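Local coordinates for ORF115 (WSSV285) (Wsv230) (Shrimp white spot syndrome virus, PDB 2ZUG), which probably acts as a dimeric DNA mimic that binds histones and so disrupts nucleosome assembly in the infected host cell, at residues Asp9-Gly14 / Val42-Leu47. Residues are numbered along the deposited sequence; the frame is centred on the assembly and turned at random.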
loop_
_atom_site.group_PDB
_atom_site.type_symbol
_atom_site.label_atom_id
_atom_site.label_comp_id
_atom_site.label_asym_id
_atom_site.label_seq_id
_atom_site.Cartn_x
_atom_site.Cartn_y
_atom_site.Cartn_z
ATOM N N ASP A 9 -6.157 2.833 6.447
ATOM C CA ASP A 9 -4.761 2.450 6.315
ATOM C C ASP A 9 -3.934 3.720 6.494
ATOM O O ASP A 9 -4.473 4.821 6.475
ATOM C CB ASP A 9 -4.502 1.816 4.952
ATOM C CG ASP A 9 -5.325 0.561 4.733
ATOM O OD1 ASP A 9 -5.423 -0.267 5.657
ATOM O OD2 ASP A 9 -5.872 0.391 3.630
ATOM N N PHE A 10 -2.632 3.592 6.676
ATOM C CA PHE A 10 -1.870 4.801 6.899
ATOM C C PHE A 10 -0.392 4.508 6.804
ATOM O O PHE A 10 -0.004 3.377 6.548
ATOM C CB PHE A 10 -2.222 5.357 8.281
ATOM C CG PHE A 10 -1.831 4.427 9.426
ATOM C CD1 PHE A 10 -0.501 4.310 9.824
ATOM C CD2 PHE A 10 -2.792 3.637 10.069
ATOM C CE1 PHE A 10 -0.140 3.429 10.831
ATOM C CE2 PHE A 10 -2.435 2.743 11.089
ATOM C CZ PHE A 10 -1.116 2.642 11.467
ATOM N N LEU A 11 0.431 5.521 7.040
ATOM C CA LEU A 11 1.864 5.321 6.945
ATOM C C LEU A 11 2.620 5.645 8.220
ATOM O O LEU A 11 2.168 6.426 9.049
ATOM C CB LEU A 11 2.446 6.185 5.824
ATOM C CG LEU A 11 1.769 6.218 4.456
ATOM C CD1 LEU A 11 2.388 7.346 3.659
ATOM C CD2 LEU A 11 1.908 4.866 3.753
ATOM N N LEU A 12 3.788 5.029 8.337
ATOM C CA LEU A 12 4.696 5.234 9.449
ATOM C C LEU A 12 5.939 5.853 8.831
ATOM O O LEU A 12 6.585 5.247 7.983
ATOM C CB LEU A 12 5.115 3.913 10.093
ATOM C CG LEU A 12 4.124 3.134 10.942
ATOM C CD1 LEU A 12 4.848 1.982 11.547
ATOM C CD2 LEU A 12 3.531 3.998 12.006
ATOM N N VAL A 13 6.294 7.052 9.261
ATOM C CA VAL A 13 7.464 7.696 8.710
ATOM C C VAL A 13 8.426 7.961 9.827
ATOM O O VAL A 13 8.065 8.630 10.784
ATOM C CB VAL A 13 7.097 9.029 8.071
ATOM C CG1 VAL A 13 8.158 9.390 7.059
ATOM C CG2 VAL A 13 5.694 8.954 7.434
ATOM N N GLY A 14 9.644 7.448 9.711
ATOM C CA GLY A 14 10.601 7.684 10.769
ATOM C C GLY A 14 12.015 7.444 10.317
ATOM O O GLY A 14 12.227 6.801 9.293
ATOM N N VAL A 42 9.696 5.178 5.018
ATOM C CA VAL A 42 8.257 4.904 4.925
ATOM C C VAL A 42 7.805 3.444 4.955
ATOM O O VAL A 42 8.428 2.563 4.380
ATOM C CB VAL A 42 7.626 5.553 3.671
ATOM C CG1 VAL A 42 6.115 5.276 3.616
ATOM C CG2 VAL A 42 7.845 7.036 3.707
ATOM N N TYR A 43 6.702 3.221 5.661
ATOM C CA TYR A 43 6.053 1.930 5.777
ATOM C C TYR A 43 4.555 2.138 5.685
ATOM O O TYR A 43 3.972 3.031 6.327
ATOM C CB TYR A 43 6.350 1.271 7.095
ATOM C CG TYR A 43 7.545 0.403 7.068
ATOM C CD1 TYR A 43 8.824 0.944 7.031
ATOM C CD2 TYR A 43 7.408 -0.971 7.122
ATOM C CE1 TYR A 43 9.955 0.119 7.058
ATOM C CE2 TYR A 43 8.519 -1.805 7.147
ATOM C CZ TYR A 43 9.782 -1.253 7.117
ATOM O OH TYR A 43 10.861 -2.093 7.160
HETATM N N MSE A 44 3.932 1.310 4.861
HETATM C CA MSE A 44 2.507 1.376 4.706
HETATM C C MSE A 44 1.968 0.351 5.684
HETATM O O MSE A 44 2.517 -0.769 5.827
HETATM C CB MSE A 44 2.114 0.976 3.306
HETATM C CG MSE A 44 2.855 1.725 2.205
HETATM SE SE MSE A 44 3.008 0.654 0.533
HETATM C CE MSE A 44 1.065 0.544 0.030
ATOM N N VAL A 45 0.909 0.752 6.375
ATOM C CA VAL A 45 0.238 -0.105 7.325
ATOM C C VAL A 45 -1.177 -0.270 6.802
ATOM O O VAL A 45 -1.951 0.694 6.742
ATOM C CB VAL A 45 0.204 0.542 8.726
ATOM C CG1 VAL A 45 -0.564 -0.347 9.705
ATOM C CG2 VAL A 45 1.613 0.782 9.195
ATOM N N CYS A 46 -1.500 -1.494 6.404
ATOM C CA CYS A 46 -2.831 -1.793 5.881
ATOM C C CYS A 46 -3.573 -2.593 7.002
ATOM O O CYS A 46 -3.048 -3.576 7.533
ATOM C CB CYS A 46 -2.716 -2.575 4.511
ATOM S SG CYS A 46 -1.166 -2.287 3.389
ATOM N N LEU A 47 -4.770 -2.135 7.369
ATOM C CA LEU A 47 -5.601 -2.749 8.420
ATOM C C LEU A 47 -6.528 -3.910 8.020
ATOM O O LEU A 47 -6.984 -3.980 6.889
ATOM C CB LEU A 47 -6.491 -1.682 9.043
ATOM C CG LEU A 47 -5.754 -0.404 9.408
ATOM C CD1 LEU A 47 -6.712 0.652 9.941
ATOM C CD2 LEU A 47 -4.711 -0.749 10.444
#
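One face of the Phe10 ring is laid over Val45, whose CB stands 3.8 Å from the ring centroid in a CH-pi contact displaced toward the rim where CE1 and CZ lie. CD2 of Leu12 meets the edge of the ring in its plane, and CD2 of Leu47 reaches it obliquely. Phe10 CG sits between the backbone N and the carbonyl carbon (chi1 64°), which stands the ring upright beside Val45, both side chains pointing the same way. Val45 CG1 lies against CZ of Phe10, and the other branch of Val45, CG2, passes 3.9 Å from Leu12 CG. Strands 10-13 and 42-47 are the two central, antiparallel strands of a four-stranded sheet. Between them, Phe10 with Val45 and Leu12 with Tyr43 are the hydrogen-bonded pairs, and Met24 of helix 20-25 packs against both Phe10 and Val45. On the other face of the sheet CD2 of Leu11 lies 3.6 Å from CG of Met44, a selenomethionine that packs against Met44 of the second subunit. Beyond the Phe10-Val45 pair, the Asp9 carboxylate bonds to strand 42-47: OD1 accepts the N-H of Leu47 at 2.6 Å, nearly along its C-O axis, while OD2 forms a salt bridge with Arg34 of the second subunit.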